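Local coordinates for protein GDSL-esterase (Pseudoalteromonas sp., PDB 3HP4) that hydrolyses esters as a GDSL-family (SGNH hydrolase) esterase of a psychrotrophic bacterium, perhaps acting on lysophospholipids, at residues 29-34 against 169-174; 60-65 against 97-102; 146-149 against 154-157. All blocks are in the same frame, centred on the assembly; numbering follows the deposited sequence. Where two conformers were deposited one is given.

Contact 1: residues 29-34 against 169-174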
ATOM      1  N   GLN A  29      -1.592  11.209   9.532  1.00  6.38           N
ATOM      2  CA  GLN A  29      -0.627  11.782  10.455  1.00  6.93           C
ATOM      3  C   GLN A  29      -1.296  12.869  11.308  1.00  7.26           C
ATOM      4  O   GLN A  29      -0.986  12.993  12.470  1.00  7.84           O
ATOM      5  CB  GLN A  29       0.536  12.384   9.700  1.00  8.34           C
ATOM      6  CG  GLN A  29       1.702  12.738  10.680  1.00  8.14           C
ATOM      7  CD  GLN A  29       2.279  11.522  11.357  1.00  6.53           C
ATOM      8  OE1 GLN A  29       2.753  10.650  10.666  1.00  9.39           O
ATOM      9  NE2 GLN A  29       2.207  11.400  12.644  1.00  8.16           N
ATOM     10  N   ASP A  30      -2.196  13.664  10.733  1.00  6.96           N
ATOM     11  CA  ASP A  30      -2.887  14.706  11.520  1.00  7.80           C
ATOM     12  C   ASP A  30      -3.629  14.037  12.662  1.00  8.03           C
ATOM     13  O   ASP A  30      -3.671  14.545  13.783  1.00  8.62           O
ATOM     14  CB  ASP A  30      -3.898  15.492  10.676  1.00  8.18           C
ATOM     15  CG  ASP A  30      -3.267  16.349   9.590  1.00 13.73           C
ATOM     16  OD1 ASP A  30      -2.063  16.689   9.660  1.00 14.12           O
ATOM     17  OD2 ASP A  30      -4.023  16.755   8.670  1.00 14.20           O
ATOM     18  N   LYS A  31      -4.274  12.907  12.384  1.00  8.47           N
ATOM     19  CA  LYS A  31      -5.039  12.175  13.399  1.00  8.16           C
ATOM     20  C   LYS A  31      -4.125  11.666  14.488  1.00  9.32           C
ATOM     21  O   LYS A  31      -4.381  11.856  15.680  1.00  9.75           O
ATOM     22  CB  LYS A  31      -5.853  11.033  12.771  1.00  8.68           C
ATOM     23  CG  LYS A  31      -6.635  10.175  13.754  1.00 10.47           C
ATOM     24  CD  LYS A  31      -7.461   9.136  13.000  1.00 11.86           C
ATOM     25  CE  LYS A  31      -8.267   8.233  13.948  1.00 13.14           C
ATOM     26  NZ  LYS A  31      -9.344   9.000  14.638  1.00 12.51           N
ATOM     27  N   TYR A  32      -3.006  11.069  14.114  1.00  7.81           N
ATOM     28  CA  TYR A  32      -2.021  10.631  15.093  1.00  9.06           C
ATOM     29  C   TYR A  32      -1.549  11.806  15.961  1.00  9.14           C
ATOM     30  O   TYR A  32      -1.414  11.640  17.180  1.00 10.30           O
ATOM     31  CB  TYR A  32      -0.814   9.976  14.408  1.00  8.10           C
ATOM     32  CG  TYR A  32      -1.112   8.608  13.792  1.00  6.79           C
ATOM     33  CD1 TYR A  32      -1.958   7.681  14.430  1.00  7.34           C
ATOM     34  CD2 TYR A  32      -0.521   8.247  12.622  1.00  6.48           C
ATOM     35  CE1 TYR A  32      -2.190   6.422  13.864  1.00  7.52           C
ATOM     36  CE2 TYR A  32      -0.766   6.977  12.060  1.00  7.64           C
ATOM     37  CZ  TYR A  32      -1.565   6.092  12.706  1.00  6.02           C
ATOM     38  OH  TYR A  32      -1.769   4.855  12.103  1.00  8.02           O
ATOM     39  N   ASP A  33      -1.229  12.918  15.313  1.00  8.60           N
ATOM     40  CA  ASP A  33      -0.704  14.131  16.020  1.00  9.36           C
ATOM     41  C   ASP A  33      -1.731  14.614  17.017  1.00 10.59           C
ATOM     42  O   ASP A  33      -1.342  15.205  18.038  1.00 13.88           O
ATOM     43  CB  ASP A  33      -0.429  15.246  15.007  1.00 11.06           C
ATOM     44  CG  ASP A  33       0.761  14.981  14.096  1.00 12.29           C
ATOM     45  OD1 ASP A  33       1.529  13.984  14.260  1.00 13.56           O
ATOM     46  OD2 ASP A  33       0.922  15.768  13.110  1.00 15.80           O
ATOM     47  N   ALA A  34      -3.023  14.420  16.775  1.00 10.21           N
ATOM     48  CA  ALA A  34      -4.054  14.996  17.659  1.00 10.70           C
ATOM     49  C   ALA A  34      -4.464  14.003  18.758  1.00 10.77           C
ATOM     50  O   ALA A  34      -5.220  14.348  19.677  1.00 12.07           O
ATOM     51  CB  ALA A  34      -5.248  15.364  16.834  1.00 12.50           C
ATOM     52  N   LEU A 169     -12.145   8.789   4.568  1.00  8.29           N
ATOM     53  CA  LEU A 169     -12.603   7.420   4.727  1.00  8.51           C
ATOM     54  C   LEU A 169     -11.438   6.441   4.700  1.00  7.54           C
ATOM     55  O   LEU A 169     -11.345   5.520   5.498  1.00  7.89           O
ATOM     56  CB  LEU A 169     -13.654   7.082   3.643  1.00  9.36           C
ATOM     57  CG  LEU A 169     -14.938   7.908   3.790  1.00 11.27           C
ATOM     58  CD1 LEU A 169     -15.713   7.793   2.492  1.00 14.91           C
ATOM     59  CD2 LEU A 169     -15.751   7.319   4.939  1.00 16.78           C
ATOM     60  N   ILE A 170     -10.535   6.627   3.749  1.00  7.39           N
ATOM     61  CA  ILE A 170      -9.351   5.775   3.673  1.00  7.10           C
ATOM     62  C   ILE A 170      -8.479   5.978   4.944  1.00  6.13           C
ATOM     63  O   ILE A 170      -7.985   4.991   5.492  1.00  6.91           O
ATOM     64  CB  ILE A 170      -8.527   6.062   2.429  1.00  6.42           C
ATOM     65  CG1 ILE A 170      -9.357   5.705   1.169  1.00  8.05           C
ATOM     66  CG2 ILE A 170      -7.215   5.259   2.429  1.00  7.84           C
ATOM     67  CD1 ILE A 170      -8.731   6.222  -0.109  1.00 10.37           C
ATOM     68  N   ARG A 171      -8.342   7.224   5.433  1.00  6.79           N
ATOM     69  CA  ARG A 171      -7.595   7.493   6.656  1.00  6.90           C
ATOM     70  C   ARG A 171      -8.153   6.614   7.751  1.00  6.50           C
ATOM     71  O   ARG A 171      -7.367   5.989   8.487  1.00  7.15           O
ATOM     72  CB  ARG A 171      -7.813   8.948   7.036  1.00  7.00           C
ATOM     73  CG  ARG A 171      -7.294   9.277   8.461  1.00  7.93           C
ATOM     74  CD  ARG A 171      -7.890  10.611   8.988  1.00  8.52           C
ATOM     75  NE  ARG A 171      -9.330  10.443   9.177  1.00  9.99           N
ATOM     76  CZ  ARG A 171     -10.220  11.416   9.096  1.00 10.03           C
ATOM     77  NH1 ARG A 171      -9.839  12.655   8.829  1.00  9.92           N
ATOM     78  NH2 ARG A 171     -11.503  11.085   9.196  1.00 11.72           N
ATOM     79  N   ASP A 172      -9.472   6.550   7.896  1.00  6.98           N
ATOM     80  CA  ASP A 172     -10.008   5.807   9.026  1.00  7.79           C
ATOM     81  C   ASP A 172      -9.824   4.299   8.860  1.00  7.70           C
ATOM     82  O   ASP A 172      -9.537   3.568   9.826  1.00  8.11           O
ATOM     83  CB  ASP A 172     -11.446   6.174   9.276  1.00  9.79           C
ATOM     84  CG  ASP A 172     -11.570   7.612   9.799  1.00 11.98           C
ATOM     85  OD1 ASP A 172     -10.593   8.126  10.374  1.00 14.32           O
ATOM     86  OD2 ASP A 172     -12.644   8.227   9.635  1.00 17.67           O
ATOM     87  N   GLU A 173      -9.906   3.766   7.628  0.50  6.79           N
ATOM     88  CA  GLU A 173      -9.615   2.347   7.424  0.50  7.13           C
ATOM     89  C   GLU A 173      -8.154   2.018   7.687  0.50  6.82           C
ATOM     90  O   GLU A 173      -7.791   0.938   8.147  0.50  6.27           O
ATOM     91  CB  GLU A 173      -9.981   1.892   5.991  0.50  7.65           C
ATOM     92  CG  GLU A 173     -11.444   1.933   5.690  0.50  8.91           C
ATOM     93  CD  GLU A 173     -11.771   1.446   4.293  0.50  8.75           C
ATOM     94  OE1 GLU A 173     -11.241   0.350   3.898  0.50  6.87           O
ATOM     95  OE2 GLU A 173     -12.573   2.183   3.627  0.50  7.87           O
ATOM     96  N   MET A 174      -7.277   2.958   7.344  1.00  6.25           N
ATOM     97  CA  MET A 174      -5.868   2.720   7.570  1.00  6.19           C
ATOM     98  C   MET A 174      -5.485   2.881   9.039  1.00  4.97           C
ATOM     99  O   MET A 174      -4.627   2.146   9.523  1.00  6.13           O
ATOM    100  CB  MET A 174      -5.010   3.578   6.642  1.00  6.77           C
ATOM    101  CG  MET A 174      -5.098   3.119   5.174  1.00  6.64           C
ATOM    102  SD  MET A 174      -4.742   1.349   4.992  1.00  9.31           S
ATOM    103  CE  MET A 174      -3.041   1.420   5.399  1.00 13.78           C
TER
HETATM  104  O   HOH W   1     -10.985   9.938  12.330  1.00 19.00           O
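Asp172 OD1 is gripped by two donors: Arg171 NE, 2.9 Å from it, and a water that donates a hydrogen bond to it at 2.7 Å. The same water accepts from Lys31 NZ at 3.0 Å, so the polar link between Lys31 and Asp172 runs through a water. Direct pairing is ruled out by distance, Lys31 NZ lying 4.5 Å from Asp172 OD1. Arg171 holds its neighbour in a side-on salt bridge, with NH2 reaching Asp172 OD2 at 3.1 Å. That second bond approaches on the syn side, 34° out of the carboxylate plane, whereas NE meets OD1 from above the plane. The direct contact is made by the Lys31 chain: its CD lies 4.3 Å from Arg171 CD and 4.2 Å from Asp172 OD1. The lysine chain runs out fully extended and turns only at its last torsion (chi4 68°). Its ammonium also forms a salt bridge to Glu35 and a cation-pi contact with Tyr175. With arginine and lysine close by, the Asp172 carboxylate is probably stabilised as an anion, while the contact itself is a water-mediated surface bridge beside a single methylene contact.

Contact 2: residues 60-65 against 97-102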
ATOM      1  N   ALA A  60      17.842   2.103  -0.955  1.00  5.97           N
ATOM      2  CA  ALA A  60      18.162   3.490  -0.592  1.00  6.71           C
ATOM      3  C   ALA A  60      17.216   4.069   0.431  1.00  6.57           C
ATOM      4  O   ALA A  60      17.654   4.767   1.352  1.00  7.04           O
ATOM      5  CB  ALA A  60      18.231   4.340  -1.833  1.00  8.83           C
ATOM      6  N   LEU A  61      15.901   3.776   0.321  1.00  6.60           N
ATOM      7  CA  LEU A  61      14.959   4.252   1.324  1.00  6.12           C
ATOM      8  C   LEU A  61      15.204   3.653   2.705  1.00  6.44           C
ATOM      9  O   LEU A  61      15.082   4.321   3.719  1.00  6.42           O
ATOM     10  CB  LEU A  61      13.493   3.946   0.926  1.00  7.15           C
ATOM     11  CG  LEU A  61      13.064   4.689  -0.304  1.00  7.92           C
ATOM     12  CD1 LEU A  61      11.766   4.037  -0.858  1.00  9.94           C
ATOM     13  CD2 LEU A  61      12.797   6.129   0.035  1.00 10.21           C
ATOM     14  N   LEU A  62      15.527   2.363   2.772  1.00  6.29           N
ATOM     15  CA  LEU A  62      15.807   1.744   4.056  1.00  5.89           C
ATOM     16  C   LEU A  62      17.061   2.355   4.704  1.00  6.34           C
ATOM     17  O   LEU A  62      17.063   2.576   5.917  1.00  6.74           O
ATOM     18  CB  LEU A  62      15.984   0.205   3.909  1.00  6.47           C
ATOM     19  CG  LEU A  62      14.698  -0.524   3.436  1.00  6.25           C
ATOM     20  CD1 LEU A  62      15.075  -1.965   3.089  1.00  8.94           C
ATOM     21  CD2 LEU A  62      13.643  -0.492   4.526  1.00  8.63           C
ATOM     22  N   GLU A  63      18.099   2.602   3.912  1.00  6.13           N
ATOM     23  CA  GLU A  63      19.283   3.272   4.445  1.00  6.77           C
ATOM     24  C   GLU A  63      18.935   4.677   4.893  1.00  6.45           C
ATOM     25  O   GLU A  63      19.492   5.155   5.910  1.00  7.80           O
ATOM     26  CB  GLU A  63      20.339   3.276   3.364  1.00  7.32           C
ATOM     27  CG  GLU A  63      21.649   3.936   3.823  1.00 10.16           C
ATOM     28  CD  GLU A  63      22.777   3.823   2.780  1.00 14.20           C
ATOM     29  OE1 GLU A  63      23.209   4.843   2.202  1.00 17.92           O
ATOM     30  OE2 GLU A  63      23.204   2.684   2.515  1.00 21.12           O
ATOM     31  N   GLN A  64      18.114   5.379   4.122  1.00  6.40           N
ATOM     32  CA  GLN A  64      17.789   6.792   4.393  1.00  6.52           C
ATOM     33  C   GLN A  64      17.084   6.973   5.718  1.00  6.20           C
ATOM     34  O   GLN A  64      17.366   7.889   6.485  1.00  6.16           O
ATOM     35  CB  GLN A  64      16.976   7.339   3.229  1.00  8.07           C
ATOM     36  CG  GLN A  64      16.532   8.785   3.326  1.00  8.83           C
ATOM     37  CD  GLN A  64      15.920   9.331   2.050  1.00  9.61           C
ATOM     38  OE1 GLN A  64      15.596   8.594   1.096  1.00 14.27           O
ATOM     39  NE2 GLN A  64      15.749  10.642   2.019  1.00 12.61           N
ATOM     40  N   TYR A  65      16.046   6.134   5.944  1.00  6.21           N
ATOM     41  CA  TYR A  65      15.161   6.349   7.079  1.00  6.41           C
ATOM     42  C   TYR A  65      15.228   5.342   8.200  1.00  6.13           C
ATOM     43  O   TYR A  65      14.686   5.599   9.294  1.00  7.36           O
ATOM     44  CB  TYR A  65      13.727   6.444   6.587  1.00  7.56           C
ATOM     45  CG  TYR A  65      13.518   7.671   5.705  1.00  7.29           C
ATOM     46  CD1 TYR A  65      13.788   8.916   6.225  1.00  7.89           C
ATOM     47  CD2 TYR A  65      13.091   7.559   4.413  1.00  7.78           C
ATOM     48  CE1 TYR A  65      13.654  10.066   5.469  1.00 11.01           C
ATOM     49  CE2 TYR A  65      12.925   8.727   3.612  1.00 10.49           C
ATOM     50  CZ  TYR A  65      13.172   9.941   4.176  1.00 10.10           C
ATOM     51  OH  TYR A  65      13.043  11.077   3.395  1.00 12.20           O
ATOM     52  N   LYS A  97      11.515  -9.239   1.814  1.00  5.64           N
ATOM     53  CA  LYS A  97      12.719  -9.779   2.414  1.00  6.43           C
ATOM     54  C   LYS A  97      13.767  -8.716   2.631  1.00  5.78           C
ATOM     55  O   LYS A  97      14.465  -8.739   3.650  1.00  6.33           O
ATOM     56  CB  LYS A  97      13.289 -10.955   1.633  1.00  7.79           C
ATOM     57  CG  LYS A  97      12.347 -12.131   1.742  1.00  9.94           C
ATOM     58  CD  LYS A  97      12.913 -13.391   1.172  1.00 14.52           C
ATOM     59  CE  LYS A  97      12.075 -14.618   1.594  1.00 17.23           C
ATOM     60  NZ  LYS A  97      12.782 -15.871   1.159  1.00 22.29           N
ATOM     61  N   LYS A  98      13.888  -7.726   1.744  1.00  6.01           N
ATOM     62  CA  LYS A  98      14.842  -6.628   1.971  1.00  5.75           C
ATOM     63  C   LYS A  98      14.417  -5.818   3.202  1.00  5.73           C
ATOM     64  O   LYS A  98      15.255  -5.462   4.052  1.00  6.27           O
ATOM     65  CB  LYS A  98      14.854  -5.683   0.765  1.00  8.72           C
ATOM     66  CG  LYS A  98      15.639  -6.103  -0.408  1.00 11.03           C
ATOM     67  CD  LYS A  98      15.523  -4.986  -1.487  1.00 13.26           C
ATOM     68  CE  LYS A  98      16.248  -5.347  -2.780  1.00 13.79           C
ATOM     69  NZ  LYS A  98      17.716  -5.343  -2.634  1.00 15.29           N
ATOM     70  N   SER A  99      13.131  -5.552   3.345  1.00  5.89           N
ATOM     71  CA  SER A  99      12.665  -4.832   4.511  0.60  5.33           C
ATOM     72  C   SER A  99      12.923  -5.588   5.807  1.00  5.74           C
ATOM     73  O   SER A  99      13.415  -5.003   6.803  1.00  5.97           O
ATOM     74  CB  SER A  99      11.178  -4.492   4.372  0.60  5.63           C
ATOM     75  OG  SER A  99      10.886  -3.752   3.200  0.60  4.97           O
ATOM     76  N   GLN A 100      12.639  -6.888   5.812  1.00  5.68           N
ATOM     77  CA  GLN A 100      12.863  -7.704   6.996  1.00  5.99           C
ATOM     78  C   GLN A 100      14.345  -7.801   7.325  1.00  5.63           C
ATOM     79  O   GLN A 100      14.730  -7.782   8.504  1.00  7.33           O
ATOM     80  CB  GLN A 100      12.242  -9.098   6.784  1.00  6.52           C
ATOM     81  CG  GLN A 100      10.721  -9.034   6.709  1.00  6.63           C
ATOM     82  CD  GLN A 100      10.099 -10.361   6.374  1.00  7.90           C
ATOM     83  OE1 GLN A 100      10.723 -11.193   5.672  1.00  9.30           O
ATOM     84  NE2 GLN A 100       8.873 -10.600   6.827  1.00  7.04           N
ATOM     85  N   ALA A 101      15.204  -7.901   6.302  1.00  6.52           N
ATOM     86  CA  ALA A 101      16.644  -7.968   6.534  1.00  6.86           C
ATOM     87  C   ALA A 101      17.144  -6.682   7.132  1.00  6.47           C
ATOM     88  O   ALA A 101      18.160  -6.700   7.836  1.00  8.61           O
ATOM     89  CB  ALA A 101      17.371  -8.256   5.236  1.00  7.71           C
ATOM     90  N   ALA A 102      16.487  -5.557   6.889  1.00  6.51           N
ATOM     91  CA  ALA A 102      16.809  -4.267   7.532  1.00  6.81           C
ATOM     92  C   ALA A 102      16.066  -4.108   8.833  1.00  6.51           C
ATOM     93  O   ALA A 102      15.952  -2.967   9.356  1.00  8.34           O
ATOM     94  CB  ALA A 102      16.472  -3.153   6.533  1.00  9.08           C
TER
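Helices 51-65 and 85-101 belong to the layered alpha/beta fold of the SGNH hydrolases, each leading into one of two adjacent parallel strands, 69-73 and 105-109. They meet near their C-terminal ends, where Leu62 of the first helix faces the last turn of the second. The backbones come closest at Leu62 and Ala102, whose CA atoms are 7.0 Å apart.

One methyl group carries the contact. The Leu62 side chain has CG anti to the carbonyl carbon (chi1 -64°) and CD1 anti to CA (chi2 170°), which makes CD1 the forward tip of an extended branch. That methyl lies 3.6 Å from Lys98 O, 4.0 Å from Ser99 CA and 3.9 Å from Ala102 CB, so it sits against the backbone of the final helical turn and the small side chain just beyond it. Lys98 O is already taken up by the helix, accepting from Ala102 N at 3.1 Å; the methyl therefore touches an oxygen whose polar need is met by the main chain. Ala102 is the first residue to leave helical backbone angles, and its CB points toward Leu62, closing the end of the interface.

Beyond its carbonyl, Lys98 adds its CB, 4.4 Å from Leu62 CD1. The chain then leads away along helix 51-65, touching Leu55 and Leu58 before its ammonium forms a salt bridge with Asp59. Beneath the pair, Leu62 and Ser99 both touch Val70 of strand 69-73.

The contact is thus a leucine methyl against main chain and one alanine methyl, without polar bonding between the segments, and the neighbouring charge is paired one turn back. Cohesion here probably rests on dispersion and on partly shielding the leucine from water.

Contact 3: residues 146-149 against 154-157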
ATOM      1  N   LEU A 146     -11.762  -1.362  -1.448  1.00  6.04           N
ATOM      2  CA  LEU A 146     -12.960  -2.183  -1.634  1.00  6.38           C
ATOM      3  C   LEU A 146     -14.271  -1.486  -1.325  1.00  6.94           C
ATOM      4  O   LEU A 146     -15.258  -1.677  -1.997  1.00  7.61           O
ATOM      5  CB  LEU A 146     -12.840  -3.464  -0.791  1.00  7.95           C
ATOM      6  CG  LEU A 146     -11.779  -4.449  -1.331  1.00  7.36           C
ATOM      7  CD1 LEU A 146     -11.463  -5.523  -0.228  1.00 12.04           C
ATOM      8  CD2 LEU A 146     -12.182  -5.069  -2.606  1.00 11.70           C
ATOM      9  N   ASP A 147     -14.254  -0.684  -0.278  1.00  7.55           N
ATOM     10  CA  ASP A 147     -15.440   0.042   0.176  0.50 10.36           C
ATOM     11  C   ASP A 147     -15.512   1.443  -0.389  1.00 10.13           C
ATOM     12  O   ASP A 147     -16.384   2.235   0.043  1.00 11.57           O
ATOM     13  CB  ASP A 147     -15.433   0.144   1.709  0.50 11.49           C
ATOM     14  CG  ASP A 147     -15.582  -1.195   2.377  0.50 14.60           C
ATOM     15  OD1 ASP A 147     -15.848  -2.190   1.677  0.50 20.86           O
ATOM     16  OD2 ASP A 147     -15.402  -1.255   3.612  0.50 21.60           O
ATOM     17  N   ILE A 148     -14.607   1.800  -1.309  1.00  7.85           N
ATOM     18  CA  ILE A 148     -14.530   3.141  -1.877  1.00  9.04           C
ATOM     19  C   ILE A 148     -14.919   3.093  -3.348  1.00  8.34           C
ATOM     20  O   ILE A 148     -15.764   3.928  -3.807  1.00  8.90           O
ATOM     21  CB  ILE A 148     -13.072   3.675  -1.783  1.00  7.68           C
ATOM     22  CG1 ILE A 148     -12.601   3.771  -0.322  1.00  9.26           C
ATOM     23  CG2 ILE A 148     -12.965   5.053  -2.486  1.00 10.47           C
ATOM     24  CD1 ILE A 148     -13.310   4.815   0.486  1.00 10.76           C
ATOM     25  N   ALA A 149     -14.379   2.134  -4.108  1.00 10.21           N
ATOM     26  CA  ALA A 149     -14.462   2.163  -5.584  1.00 11.73           C
ATOM     27  C   ALA A 149     -15.853   2.055  -6.178  1.00 12.21           C
ATOM     28  O   ALA A 149     -16.062   2.566  -7.279  1.00 14.64           O
ATOM     29  CB  ALA A 149     -13.557   1.118  -6.213  1.00 12.13           C
ATOM     30  N   LEU A 154     -17.008   9.183  -4.498  1.00  8.11           N
ATOM     31  CA  LEU A 154     -15.703   9.046  -3.837  1.00  7.37           C
ATOM     32  C   LEU A 154     -14.608   8.831  -4.881  1.00  8.00           C
ATOM     33  O   LEU A 154     -13.447   8.646  -4.500  1.00  8.69           O
ATOM     34  CB  LEU A 154     -15.717   7.857  -2.887  1.00  6.94           C
ATOM     35  CG  LEU A 154     -16.765   7.941  -1.796  1.00  8.29           C
ATOM     36  CD1 LEU A 154     -16.556   6.695  -0.920  1.00  9.90           C
ATOM     37  CD2 LEU A 154     -16.632   9.241  -0.991  1.00  9.03           C
ATOM     38  N   MET A 155     -14.943   8.808  -6.164  1.00  9.38           N
ATOM     39  CA  MET A 155     -13.990   8.513  -7.233  1.00 10.09           C
ATOM     40  C   MET A 155     -13.833   9.675  -8.188  1.00 12.17           C
ATOM     41  O   MET A 155     -14.786  10.409  -8.408  1.00 11.95           O
ATOM     42  CB  MET A 155     -14.428   7.265  -8.003  1.00 10.50           C
ATOM     43  CG  MET A 155     -14.424   6.015  -7.172  1.00 10.02           C
ATOM     44  SD  MET A 155     -12.806   5.522  -6.454  1.00 11.31           S
ATOM     45  CE  MET A 155     -12.059   4.734  -7.893  1.00 16.30           C
ATOM     46  N   GLN A 156     -12.646   9.852  -8.753  1.00 13.93           N
ATOM     47  CA  GLN A 156     -12.406  10.911  -9.723  1.00 18.05           C
ATOM     48  C   GLN A 156     -13.072  10.563 -11.050  1.00 19.57           C
ATOM     49  O   GLN A 156     -13.405   9.418 -11.312  1.00 19.79           O
ATOM     50  CB  GLN A 156     -10.900  11.128  -9.905  1.00 18.56           C
ATOM     51  CG  GLN A 156     -10.251  11.708  -8.665  1.00 19.65           C
ATOM     52  CD  GLN A 156      -8.766  11.946  -8.827  1.00 26.78           C
ATOM     53  OE1 GLN A 156      -8.232  11.888  -9.936  1.00 32.12           O
ATOM     54  NE2 GLN A 156      -8.089  12.219  -7.720  1.00 25.22           N
ATOM     55  N   ASN A 157     -13.282  11.571 -11.885  1.00 22.09           N
ATOM     56  CA  ASN A 157     -13.884  11.338 -13.200  1.00 24.94           C
ATOM     57  C   ASN A 157     -13.365  10.055 -13.876  1.00 26.38           C
ATOM     58  O   ASN A 157     -14.135   9.305 -14.482  1.00 26.34           O
ATOM     59  CB  ASN A 157     -13.685  12.564 -14.099  1.00 25.76           C
ATOM     60  CG  ASN A 157     -14.615  13.712 -13.734  1.00 28.74           C
ATOM     61  OD1 ASN A 157     -15.557  13.546 -12.950  1.00 32.12           O
ATOM     62  ND2 ASN A 157     -14.373  14.879 -14.325  1.00 31.29           N
TER
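In Ile148 chi1 of -61° sets CG1 beside the backbone N and turns the CG2 methyl opposite that N, and Met155 is bent at both chi2 (-60°) and chi3 (-80°), a fold that lays its thioether along Ala149. Ile148 CG2 meets two partners on adjacent sides, 3.9 Å from Leu154 CB and 4.0 Å from Met155 SD. Ile148 and Leu154 cross at about a right angle, and their ends meet as well, CD1 to CD1 at 4.0 Å. On the neighbouring pair the contact is with main chain: Met155 CG lies 3.8 Å from Ala149 O, and Met155 SD is also 3.8 Å from Ala149 CA. Beyond the sulfur, Met155 CE stays 4.3 Å from Ala149 CB. With an alanine in place of Met155, the backbone of Ala149 and one flank of Ile148 CG2 would probably lose their cover, opening a gap between the two segments. Leu169 of helix 166-183 touches both Ile148 and Leu154, so the cluster rests on that helix. This apolar loop packing belongs to the connection from strand 139-141 to helix 166-183; an Asp-x-x-His pattern follows directly after Asn157, consistent with the motif of SGNH hydrolases.

Contact 1 uses helix 166-183, and contact 3 lies in the loop leading to it and packs on its face; the two touch where Ile170 CG1 lies 4.1 Å from Ile148 CG1. Their centres are 18 Å apart. Contact 2 stands apart from both, its centre 25 Å from that of contact 1 and 32 Å from that of contact 3, which lies across the chain's centre from it. None is deep core. Contact 1 is a surface contact, with charges and water between two helices. The other two are partly buried and largely apolar: contact 2 joins neighbouring helices over the sheet, whereas contact 3 folds one loop on itself and buries the largest area, 205 Å².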